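Local coordinates for periplasmic binding protein (Sulfurospirillum deleyianum, PDB 4PAG) that probably captures a solute in the periplasm and hands it to an ABC transporter, and holds a histidine in a pocket, at residues V173-G178 with V229-N234; E220-Y225 with K245-L250. One frame throughout, in Å; residues are numbered along the deposited sequence.

In the fold
Following the chain from the N terminus, past the strands and helices before residue 172, strand 172-176 is the first segment to take part; short strands and a helix follow, then helix 219-225, which leads into strand 229-232. Contact 1 closes this first loop of 50 residues by setting strands 172-176 and 229-232 side by side in the parallel sheet. After helix 235-243 comes the 3-10 turn of 245-249, and contact 2 brings it back against helix 219-225 across 19 residues. The two loops cross, since their segments alternate. Their centres lie about 13 Å apart, and they meet where Tyr174 OH packs on Ile222 and Ile230 on Leu250, tying sheet, helix and turn together.

Contact 1 of 2, residues V173-G178 with V229-N234; sequences VYYAEG and VIIVQN
Ile231 N donates to Tyr174 O in a ladder of hydrogen bonds that joins two parallel strands, with Val173 level with Val229, Tyr174 with Ile230, Tyr175 with Ile231 and Ala176 with Val232. Tyr174 N donates to Val229 O; Ala176 N reaches Ile231 O at 2.8 Å, and Gln233 N closes the series on Ala176 O. Tyr174 and Ala176 each direct both N and O to the neighbouring strand, bonding the residues on either side of their level partners Ile230 and Val232.

Apolar side chains fill in above and below. On the face carrying Val173, Tyr175 and Ile231, Val173 CG2 sits 3.8 Å from Ile231 CG1, the two side chains crossing obliquely. On the other face Ile230 CG2 lies at the edge of the Tyr174 ring and 3.9 Å from Ala176 CB. The strands are the central pair of a four-stranded parallel sheet with helices packed against it, in a protein of the periplasmic binding protein family; helix 235-243 covers Ala176 and Val232, while Leu195 of helix 193-197 meets Tyr175 and Ile231.

Polar side chains take over where the strands end. Tyr175 holds CG anti to its backbone N (chi1 -178°). Its OH accepts from Gln233 NE2 at 3.0 Å. That N-H line is almost straight (177°). The amide stands nearly perpendicular to the ring; Asp270 also hydrogen-bonds the hydroxyl, and Asn267 ND2 hydrogen-bonds Gln233 OE1. A phenylalanine in place of Tyr175 would probably leave Gln233 NE2 and Asp270 without this shared partner.

Two waters bridge the diverging ends. One donates to Ala176 O and Gly178 O and accepts from Asn234 N; the second accepts from Gly178 N and donates to Asn234 OD1 at 2.7 Å. Asn234 ND2 bonds Asp179.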
loop_
_atom_site.group_PDB
_atom_site.type_symbol
_atom_site.label_atom_id
_atom_site.label_comp_id
_atom_site.label_asym_id
_atom_site.label_seq_id
_atom_site.Cartn_x
_atom_site.Cartn_y
_atom_site.Cartn_z
ATOM N N VAL A 173 -14.143 0.509 -13.349
ATOM C CA VAL A 173 -12.733 0.157 -13.407
ATOM C C VAL A 173 -12.522 -1.343 -13.151
ATOM O O VAL A 173 -13.164 -1.946 -12.280
ATOM C CB VAL A 173 -11.883 1.050 -12.449
ATOM C CG1 VAL A 173 -12.377 0.992 -11.012
ATOM C CG2 VAL A 173 -10.407 0.679 -12.505
ATOM N N TYR A 174 -11.625 -1.932 -13.940
ATOM C CA TYR A 174 -11.184 -3.301 -13.771
ATOM C C TYR A 174 -9.734 -3.286 -13.312
ATOM O O TYR A 174 -8.882 -2.661 -13.937
ATOM C CB TYR A 174 -11.311 -4.085 -15.082
ATOM C CG TYR A 174 -10.785 -5.497 -14.989
ATOM C CD1 TYR A 174 -11.401 -6.429 -14.163
ATOM C CD2 TYR A 174 -9.658 -5.897 -15.700
ATOM C CE1 TYR A 174 -10.919 -7.718 -14.055
ATOM C CE2 TYR A 174 -9.164 -7.191 -15.599
ATOM C CZ TYR A 174 -9.806 -8.095 -14.775
ATOM O OH TYR A 174 -9.350 -9.376 -14.660
ATOM N N TYR A 175 -9.464 -3.968 -12.205
ATOM C CA TYR A 175 -8.111 -4.092 -11.677
ATOM C C TYR A 175 -7.504 -5.374 -12.228
ATOM O O TYR A 175 -7.890 -6.471 -11.830
ATOM C CB TYR A 175 -8.163 -4.115 -10.148
ATOM C CG TYR A 175 -6.831 -4.192 -9.432
ATOM C CD1 TYR A 175 -5.672 -3.639 -9.971
ATOM C CD2 TYR A 175 -6.744 -4.804 -8.188
ATOM C CE1 TYR A 175 -4.460 -3.705 -9.293
ATOM C CE2 TYR A 175 -5.546 -4.877 -7.505
ATOM C CZ TYR A 175 -4.403 -4.335 -8.056
ATOM O OH TYR A 175 -3.215 -4.433 -7.358
ATOM N N ALA A 176 -6.579 -5.234 -13.174
ATOM C CA ALA A 176 -6.041 -6.391 -13.884
ATOM C C ALA A 176 -4.759 -6.853 -13.227
ATOM O O ALA A 176 -3.749 -6.165 -13.269
ATOM C CB ALA A 176 -5.796 -6.055 -15.344
ATOM N N GLU A 177 -4.806 -8.034 -12.627
ATOM C CA GLU A 177 -3.658 -8.597 -11.939
ATOM C C GLU A 177 -3.158 -9.829 -12.673
ATOM O O GLU A 177 -3.847 -10.369 -13.543
ATOM C CB GLU A 177 -4.047 -8.948 -10.508
ATOM C CG GLU A 177 -4.388 -7.736 -9.662
ATOM C CD GLU A 177 -4.778 -8.139 -8.255
ATOM O OE1 GLU A 177 -5.858 -8.767 -8.124
ATOM O OE2 GLU A 177 -4.008 -7.843 -7.305
ATOM N N GLY A 178 -1.940 -10.245 -12.334
ATOM C CA GLY A 178 -1.302 -11.390 -12.953
ATOM C C GLY A 178 -0.747 -11.107 -14.336
ATOM O O GLY A 178 -0.982 -10.052 -14.928
ATOM N N VAL A 229 -11.990 2.166 -17.476
ATOM C CA VAL A 229 -10.563 2.255 -17.200
ATOM C C VAL A 229 -10.045 0.905 -16.701
ATOM O O VAL A 229 -10.726 0.204 -15.948
ATOM C CB VAL A 229 -10.259 3.352 -16.158
ATOM C CG1 VAL A 229 -8.809 3.294 -15.705
ATOM C CG2 VAL A 229 -10.561 4.743 -16.719
ATOM N N ILE A 230 -8.835 0.552 -17.121
ATOM C CA ILE A 230 -8.171 -0.638 -16.618
ATOM C C ILE A 230 -6.875 -0.240 -15.917
ATOM O O ILE A 230 -6.026 0.448 -16.483
ATOM C CB ILE A 230 -7.898 -1.675 -17.724
ATOM C CG1 ILE A 230 -9.217 -2.193 -18.313
ATOM C CG2 ILE A 230 -7.059 -2.820 -17.159
ATOM C CD1 ILE A 230 -9.069 -2.985 -19.597
ATOM N N ILE A 231 -6.745 -0.666 -14.666
ATOM C CA ILE A 231 -5.536 -0.446 -13.886
ATOM C C ILE A 231 -4.782 -1.767 -13.822
ATOM O O ILE A 231 -5.337 -2.778 -13.390
ATOM C CB ILE A 231 -5.879 0.040 -12.461
ATOM C CG1 ILE A 231 -6.680 1.351 -12.499
ATOM C CG2 ILE A 231 -4.617 0.219 -11.626
ATOM C CD1 ILE A 231 -5.978 2.522 -13.157
ATOM N N VAL A 232 -3.516 -1.738 -14.238
ATOM C CA VAL A 232 -2.702 -2.930 -14.461
ATOM C C VAL A 232 -1.508 -2.985 -13.501
ATOM O O VAL A 232 -0.781 -2.004 -13.335
ATOM C CB VAL A 232 -2.156 -2.929 -15.908
ATOM C CG1 VAL A 232 -1.215 -4.103 -16.131
ATOM C CG2 VAL A 232 -3.304 -2.932 -16.923
ATOM N N GLN A 233 -1.291 -4.142 -12.888
ATOM C CA GLN A 233 -0.173 -4.314 -11.957
ATOM C C GLN A 233 1.085 -4.795 -12.703
ATOM O O GLN A 233 2.176 -4.258 -12.517
ATOM C CB GLN A 233 -0.603 -5.291 -10.851
ATOM C CG GLN A 233 -0.067 -5.099 -9.439
ATOM C CD GLN A 233 0.231 -3.668 -9.017
ATOM O OE1 GLN A 233 1.275 -3.144 -9.347
ATOM N NE2 GLN A 233 -0.644 -3.071 -8.212
ATOM N N ASN A 234 0.934 -5.779 -13.578
ATOM C CA ASN A 234 2.099 -6.453 -14.161
ATOM C C ASN A 234 2.525 -5.848 -15.508
ATOM O O ASN A 234 1.716 -5.731 -16.439
ATOM C CB ASN A 234 1.839 -7.963 -14.263
ATOM C CG ASN A 234 1.790 -8.647 -12.885
ATOM O OD1 ASN A 234 1.646 -7.988 -11.847
ATOM N ND2 ASN A 234 1.925 -9.971 -12.875
HETATM O O HOH W 1 -1.431 -7.294 -14.437
HETATM O O HOH W 2 -0.577 -8.715 -10.435
#

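Contact 2 of 2, residues E220-Y225 with K245-L250; sequences EQIILY and KKWAVL
Ile223 and Val249 meet through single methyl and methylene groups: CG1 and CD1 of Ile223 both lie against Val249 CG1, each at 3.8 Å. The valine holds CG1 between its backbone N and carbonyl carbon (chi1 65°), and from there this methyl meets the isoleucine chain, the two side chains crossing at about a right angle.

Leu250 serves both isoleucines by dividing its branches. Its CD2 comes in against the helix backbone, 3.9 Å from Ile223 CA and 4.2 Å from Ile223 CG1, whereas CD1 lies 4.1 Å from Ile222 CG2. Ile222 contributes its other branch to the tryptophan: CD1, extended by chi2 of 163°, approaches the rim of the Trp247 indole at CH2, 4.3 Å away and near the ring plane. Leu250 CD1 also lies at an edge of this indole, within its own segment. No hydrogen bond crosses between the segments, so the fit rests on apolar contact.

Trp247 also packs edge-to-face with Phe219, at the start of helix 219-225, and with Phe237 of helix 235-243. The 3-10 turn 245-249, lying between helices 235-243 and 251-254, is thereby seated against the helix that leads into strand 229-232.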
loop_
_atom_site.group_PDB
_atom_site.type_symbol
_atom_site.label_atom_id
_atom_site.label_comp_id
_atom_site.label_asym_id
_atom_site.label_seq_id
_atom_site.Cartn_x
_atom_site.Cartn_y
_atom_site.Cartn_z
ATOM N N GLU A 220 -13.830 -13.538 -21.231
ATOM C CA GLU A 220 -15.212 -13.328 -21.633
ATOM C C GLU A 220 -15.971 -12.498 -20.584
ATOM O O GLU A 220 -16.784 -11.639 -20.921
ATOM C CB GLU A 220 -15.874 -14.687 -21.905
ATOM C CG GLU A 220 -15.344 -15.403 -23.162
ATOM C CD GLU A 220 -13.880 -15.897 -23.085
ATOM O OE1 GLU A 220 -13.378 -16.262 -21.981
ATOM O OE2 GLU A 220 -13.221 -15.936 -24.158
ATOM N N GLN A 221 -15.658 -12.730 -19.314
ATOM C CA GLN A 221 -16.227 -11.966 -18.209
ATOM C C GLN A 221 -15.775 -10.497 -18.202
ATOM O O GLN A 221 -16.560 -9.597 -17.901
ATOM C CB GLN A 221 -15.845 -12.616 -16.881
ATOM C CG GLN A 221 -16.548 -11.997 -15.686
ATOM C CD GLN A 221 -18.046 -12.163 -15.782
ATOM O OE1 GLN A 221 -18.532 -13.278 -15.860
ATOM N NE2 GLN A 221 -18.781 -11.062 -15.794
ATOM N N ILE A 222 -14.509 -10.259 -18.521
ATOM C CA ILE A 222 -13.977 -8.888 -18.591
ATOM C C ILE A 222 -14.690 -8.100 -19.695
ATOM O O ILE A 222 -15.059 -6.941 -19.501
ATOM C CB ILE A 222 -12.453 -8.879 -18.812
ATOM C CG1 ILE A 222 -11.750 -9.530 -17.614
ATOM C CG2 ILE A 222 -11.947 -7.452 -19.025
ATOM C CD1 ILE A 222 -10.320 -9.958 -17.875
ATOM N N ILE A 223 -14.901 -8.742 -20.841
ATOM C CA ILE A 223 -15.695 -8.135 -21.914
ATOM C C ILE A 223 -17.081 -7.742 -21.410
ATOM O O ILE A 223 -17.545 -6.629 -21.683
ATOM C CB ILE A 223 -15.833 -9.070 -23.132
ATOM C CG1 ILE A 223 -14.483 -9.254 -23.817
ATOM C CG2 ILE A 223 -16.863 -8.521 -24.121
ATOM C CD1 ILE A 223 -14.497 -10.297 -24.917
ATOM N N LEU A 224 -17.739 -8.640 -20.677
ATOM C CA LEU A 224 -19.069 -8.347 -20.126
ATOM C C LEU A 224 -19.035 -7.160 -19.180
ATOM O O LEU A 224 -19.923 -6.315 -19.223
ATOM C CB LEU A 224 -19.663 -9.561 -19.399
ATOM C CG LEU A 224 -20.116 -10.709 -20.290
ATOM C CD1 LEU A 224 -20.433 -11.937 -19.450
ATOM C CD2 LEU A 224 -21.322 -10.305 -21.138
ATOM N N TYR A 225 -18.002 -7.093 -18.339
ATOM C CA TYR A 225 -17.865 -6.005 -17.384
ATOM C C TYR A 225 -17.692 -4.633 -18.059
ATOM O O TYR A 225 -18.074 -3.614 -17.486
ATOM C CB TYR A 225 -16.708 -6.273 -16.405
ATOM C CG TYR A 225 -16.964 -7.309 -15.310
ATOM C CD1 TYR A 225 -18.244 -7.537 -14.795
ATOM C CD2 TYR A 225 -15.898 -8.012 -14.735
ATOM C CE1 TYR A 225 -18.459 -8.461 -13.778
ATOM C CE2 TYR A 225 -16.102 -8.935 -13.709
ATOM C CZ TYR A 225 -17.381 -9.159 -13.238
ATOM O OH TYR A 225 -17.596 -10.070 -12.220
ATOM N N LYS A 245 -4.293 -8.713 -30.439
ATOM C CA LYS A 245 -5.487 -8.174 -31.108
ATOM C C LYS A 245 -6.805 -8.353 -30.324
ATOM O O LYS A 245 -7.681 -7.484 -30.353
ATOM C CB LYS A 245 -5.604 -8.821 -32.503
ATOM C CG LYS A 245 -6.724 -8.290 -33.385
ATOM C CD LYS A 245 -6.389 -6.933 -33.986
ATOM C CE LYS A 245 -7.637 -6.167 -34.401
ATOM N NZ LYS A 245 -8.577 -6.961 -35.245
ATOM N N LYS A 246 -6.956 -9.474 -29.628
ATOM C CA LYS A 246 -8.237 -9.793 -28.985
ATOM C C LYS A 246 -8.652 -8.771 -27.918
ATOM O O LYS A 246 -9.838 -8.573 -27.678
ATOM C CB LYS A 246 -8.197 -11.184 -28.357
ATOM C CG LYS A 246 -7.462 -11.230 -27.030
ATOM C CD LYS A 246 -7.297 -12.654 -26.566
ATOM C CE LYS A 246 -7.121 -12.739 -25.066
ATOM N NZ LYS A 246 -7.397 -14.132 -24.641
ATOM N N TRP A 247 -7.683 -8.116 -27.284
ATOM C CA TRP A 247 -8.013 -7.120 -26.261
ATOM C C TRP A 247 -8.581 -5.824 -26.838
ATOM O O TRP A 247 -9.165 -5.036 -26.112
ATOM C CB TRP A 247 -6.802 -6.818 -25.392
ATOM C CG TRP A 247 -6.374 -7.999 -24.614
ATOM C CD1 TRP A 247 -5.438 -8.916 -24.975
ATOM C CD2 TRP A 247 -6.884 -8.419 -23.349
ATOM N NE1 TRP A 247 -5.318 -9.876 -24.007
ATOM C CE2 TRP A 247 -6.195 -9.597 -22.995
ATOM C CE3 TRP A 247 -7.847 -7.909 -22.474
ATOM C CZ2 TRP A 247 -6.447 -10.280 -21.816
ATOM C CZ3 TRP A 247 -8.093 -8.589 -21.292
ATOM C CH2 TRP A 247 -7.386 -9.756 -20.970
ATOM N N ALA A 248 -8.419 -5.610 -28.137
ATOM C CA ALA A 248 -8.961 -4.419 -28.793
ATOM C C ALA A 248 -10.493 -4.383 -28.811
ATOM O O ALA A 248 -11.071 -3.364 -29.152
ATOM C CB ALA A 248 -8.415 -4.310 -30.211
ATOM N N VAL A 249 -11.152 -5.490 -28.470
ATOM C CA VAL A 249 -12.607 -5.477 -28.277
ATOM C C VAL A 249 -13.038 -4.521 -27.156
ATOM O O VAL A 249 -14.151 -4.004 -27.168
ATOM C CB VAL A 249 -13.167 -6.898 -28.010
ATOM C CG1 VAL A 249 -12.648 -7.489 -26.704
ATOM C CG2 VAL A 249 -14.676 -6.868 -27.984
ATOM N N LEU A 250 -12.154 -4.286 -26.191
ATOM C CA LEU A 250 -12.483 -3.461 -25.035
ATOM C C LEU A 250 -12.383 -1.970 -25.349
ATOM O O LEU A 250 -11.377 -1.511 -25.897
ATOM C CB LEU A 250 -11.538 -3.792 -23.884
ATOM C CG LEU A 250 -11.605 -5.217 -23.328
ATOM C CD1 LEU A 250 -10.531 -5.419 -22.274
ATOM C CD2 LEU A 250 -12.972 -5.519 -22.736
#